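Local coordinates for transcriptional regulator (TetR/AcrR family) (PDB 5GPC), which binds DNA as a TetR-family transcriptional regulator of fatty acid degradation, probably repressing the genes of that pathway, at a contact of chain A with DNA. Residues are numbered along the deposited sequence; one frame, centred on the assembly and turned at random.

A contact of chain A with DNA. Residues 39-42, 45. With nucleotides of chain B.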
ATOM      1  N   ALA A  39     -12.727   8.749  27.192  1.00 49.95           N
ATOM      2  CA  ALA A  39     -11.369   8.879  26.668  1.00 54.38           C
ATOM      3  C   ALA A  39     -10.650   7.532  26.626  1.00 58.84           C
ATOM      4  O   ALA A  39     -11.023   6.600  27.337  1.00 59.23           O
ATOM      5  CB  ALA A  39     -10.577   9.872  27.500  1.00 56.25           C
ATOM      6  N   ASP A  40      -9.615   7.442  25.792  1.00 55.63           N
ATOM      7  CA  ASP A  40      -8.854   6.205  25.613  1.00 48.81           C
ATOM      8  C   ASP A  40      -8.368   5.606  26.930  1.00 51.67           C
ATOM      9  O   ASP A  40      -8.641   4.446  27.228  1.00 58.97           O
ATOM     10  CB  ASP A  40      -7.651   6.446  24.697  1.00 53.32           C
ATOM     11  CG  ASP A  40      -8.049   6.679  23.253  1.00 55.28           C
ATOM     12  OD1 ASP A  40      -9.193   7.116  23.010  1.00 58.73           O
ATOM     13  OD2 ASP A  40      -7.213   6.424  22.360  1.00 55.00           O
ATOM     14  N   GLY A  41      -7.653   6.402  27.717  1.00 47.60           N
ATOM     15  CA  GLY A  41      -7.065   5.922  28.955  1.00 50.84           C
ATOM     16  C   GLY A  41      -8.062   5.570  30.042  1.00 55.36           C
ATOM     17  O   GLY A  41      -7.709   4.920  31.027  1.00 50.18           O
ATOM     18  N   THR A  42      -9.307   6.003  29.872  1.00 50.51           N
ATOM     19  CA  THR A  42     -10.360   5.687  30.829  1.00 55.49           C
ATOM     20  C   THR A  42     -10.751   4.216  30.700  1.00 56.60           C
ATOM     21  O   THR A  42     -11.144   3.577  31.679  1.00 58.57           O
ATOM     22  CB  THR A  42     -11.595   6.585  30.625  1.00 57.97           C
ATOM     23  OG1 THR A  42     -11.204   7.961  30.716  1.00 55.55           O
ATOM     24  CG2 THR A  42     -12.659   6.298  31.676  1.00 56.41           C
ATOM     25  N   LEU A  45      -9.131   2.138  33.107  1.00 50.76           N
ATOM     26  CA  LEU A  45      -9.576   2.282  34.490  1.00 53.54           C
ATOM     27  C   LEU A  45     -10.612   1.217  34.840  1.00 53.87           C
ATOM     28  O   LEU A  45     -10.818   0.899  36.011  1.00 51.85           O
ATOM     29  CB  LEU A  45     -10.167   3.673  34.735  1.00 53.68           C
ATOM     30  CG  LEU A  45      -9.227   4.877  34.828  1.00 56.33           C
ATOM     31  CD1 LEU A  45     -10.032   6.163  34.954  1.00 54.57           C
ATOM     32  CD2 LEU A  45      -8.276   4.725  36.003  1.00 32.02           C
TER
ATOM     33  P    DA B   2     -14.589   7.923  35.973  1.00 59.39           P
ATOM     34  OP1  DA B   2     -16.024   8.170  35.702  1.00 67.49           O
ATOM     35  OP2  DA B   2     -14.012   6.580  35.748  1.00 70.48           O
ATOM     36  O5'  DA B   2     -13.731   8.986  35.139  1.00 66.16           O
ATOM     37  C5'  DA B   2     -14.128  10.349  35.127  1.00 59.39           C
ATOM     38  C4'  DA B   2     -13.186  11.190  34.285  1.00 55.87           C
ATOM     39  O4'  DA B   2     -11.920  11.338  34.966  1.00 60.24           O
ATOM     40  C3'  DA B   2     -12.872  10.631  32.894  1.00 55.75           C
ATOM     41  O3'  DA B   2     -13.199  11.608  31.917  1.00 54.52           O
ATOM     42  C2'  DA B   2     -11.361  10.346  32.935  1.00 51.80           C
ATOM     43  C1'  DA B   2     -10.882  11.295  34.022  1.00 55.95           C
ATOM     44  N9   DA B   2      -9.672  10.855  34.713  1.00 51.86           N
ATOM     45  C8   DA B   2      -9.516   9.716  35.454  1.00 51.43           C
ATOM     46  N7   DA B   2      -8.321   9.586  35.980  1.00 45.67           N
ATOM     47  C5   DA B   2      -7.650  10.724  35.563  1.00 43.45           C
ATOM     48  C6   DA B   2      -6.339  11.185  35.786  1.00 46.95           C
ATOM     49  N6   DA B   2      -5.440  10.518  36.518  1.00 48.52           N
ATOM     50  N1   DA B   2      -5.985  12.360  35.227  1.00 49.56           N
ATOM     51  C2   DA B   2      -6.888  13.024  34.496  1.00 48.99           C
ATOM     52  N3   DA B   2      -8.148  12.692  34.217  1.00 44.11           N
ATOM     53  C4   DA B   2      -8.469  11.519  34.786  1.00 41.62           C
ATOM     54  P    DT B   3     -13.229  11.235  30.355  1.00 59.12           P
ATOM     55  OP1  DT B   3     -14.465  11.818  29.786  1.00 57.65           O
ATOM     56  OP2  DT B   3     -12.969   9.786  30.218  1.00 63.30           O
ATOM     57  O5'  DT B   3     -11.968  12.023  29.769  1.00 63.73           O
ATOM     58  C5'  DT B   3     -11.662  13.321  30.263  1.00 54.15           C
ATOM     59  C4'  DT B   3     -10.221  13.690  29.965  1.00 53.01           C
ATOM     60  O4'  DT B   3      -9.339  13.032  30.896  1.00 53.80           O
ATOM     61  C3'  DT B   3      -9.725  13.298  28.570  1.00 54.13           C
ATOM     62  O3'  DT B   3      -9.482  14.464  27.805  1.00 61.07           O
ATOM     63  C2'  DT B   3      -8.428  12.507  28.826  1.00 48.65           C
ATOM     64  C1'  DT B   3      -8.100  12.866  30.268  1.00 41.99           C
ATOM     65  N1   DT B   3      -7.329  11.814  30.994  1.00 48.15           N
ATOM     66  C2   DT B   3      -6.013  12.048  31.317  1.00 49.64           C
ATOM     67  O2   DT B   3      -5.431  13.080  31.035  1.00 52.15           O
ATOM     68  N3   DT B   3      -5.397  11.025  31.986  1.00 46.55           N
ATOM     69  C4   DT B   3      -5.953   9.815  32.358  1.00 49.30           C
ATOM     70  O4   DT B   3      -5.313   8.957  32.959  1.00 49.33           O
ATOM     71  C5   DT B   3      -7.337   9.633  31.991  1.00 44.29           C
ATOM     72  C7   DT B   3      -8.049   8.359  32.341  1.00 43.44           C
ATOM     73  C6   DT B   3      -7.952  10.629  31.335  1.00 48.82           C
ATOM     74  P    DG B   4     -10.063  14.586  26.313  1.00 69.51           P
ATOM     75  OP1  DG B   4     -10.978  15.748  26.280  1.00 67.59           O
ATOM     76  OP2  DG B   4     -10.562  13.249  25.918  1.00 64.53           O
ATOM     77  O5'  DG B   4      -8.767  14.902  25.431  1.00 66.54           O
ATOM     78  C5'  DG B   4      -7.558  15.301  26.070  1.00 49.84           C
ATOM     79  C4'  DG B   4      -6.346  14.711  25.366  1.00 54.58           C
ATOM     80  O4'  DG B   4      -5.765  13.660  26.183  1.00 55.18           O
ATOM     81  C3'  DG B   4      -6.625  14.058  24.012  1.00 55.62           C
ATOM     82  O3'  DG B   4      -5.463  14.150  23.196  1.00 54.18           O
ATOM     83  C2'  DG B   4      -6.866  12.612  24.423  1.00 50.21           C
ATOM     84  C1'  DG B   4      -5.747  12.462  25.437  1.00 53.29           C
ATOM     85  N9   DG B   4      -5.893  11.337  26.353  1.00 52.50           N
ATOM     86  C8   DG B   4      -6.912  10.417  26.397  1.00 45.82           C
ATOM     87  N7   DG B   4      -6.756   9.517  27.333  1.00 43.59           N
ATOM     88  C5   DG B   4      -5.555   9.866  27.942  1.00 43.74           C
ATOM     89  C6   DG B   4      -4.865   9.261  29.021  1.00 45.24           C
ATOM     90  O6   DG B   4      -5.188   8.264  29.676  1.00 50.06           O
ATOM     91  N1   DG B   4      -3.685   9.934  29.320  1.00 45.87           N
ATOM     92  C2   DG B   4      -3.226  11.049  28.662  1.00 49.80           C
ATOM     93  N2   DG B   4      -2.064  11.559  29.093  1.00 46.72           N
ATOM     94  N3   DG B   4      -3.862  11.625  27.652  1.00 48.43           N
ATOM     95  C4   DG B   4      -5.014  10.981  27.347  1.00 46.56           C
TER
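Thr42 and Ala39 meet the same phosphate oxygen of DT3, on the backbone of chain B. The hydroxyl OG1 of Thr42 donates a hydrogen bond to OP2, at 2.6 Å. The backbone N of Ala39 gives OP2 a second one at 3.2 Å, nearly straight at the hydrogen (169°). Two donors thus grip one oxygen against the first turn of helix 40-46.

Thr42 presents its two branches differently. OG1 lies anti to the carbonyl carbon (chi1 -56°), and this turns the hydroxyl to the phosphate. The methyl CG2 lies anti to the backbone N and stays further from OP2. The CA of Thr42 passes 3.8 Å from C7, the methyl group of thymine DT3.

Leu45 stands one turn further along the helix. Its side chain is extended, with CD1 anti to CA (chi2 175°), and this carries CD1 toward the bases. CD2 lies farther from C8 of DA2. CD1 of Leu45 reaches C8 of adenine DA2 at 3.6 Å and C7 of DT3 at 3.9 Å. The thymine methyl therefore meets Thr42 and Leu45 together, an apolar contact in the major groove.

On the other side of DT3, the methyl CB of Ala39 packs against the sugar-phosphate backbone. It lies 3.6 Å from the deoxyribose C2' of DT3 and also approaches C8 of DG4. Gly41 has no side chain, and its backbone comes close to the guanine. Its N donates to N7 on the Hoogsteen edge of DG4, at 3.3 Å.

The site belongs to the helix-turn-helix motif of the TetR family, and helix 40-46 is its recognition helix, lying in the major groove. The phosphate bonds probably anchor the helix and help to set its register. The guanine bond and the thymine methyl contacts probably let the regulator read part of its operator sequence.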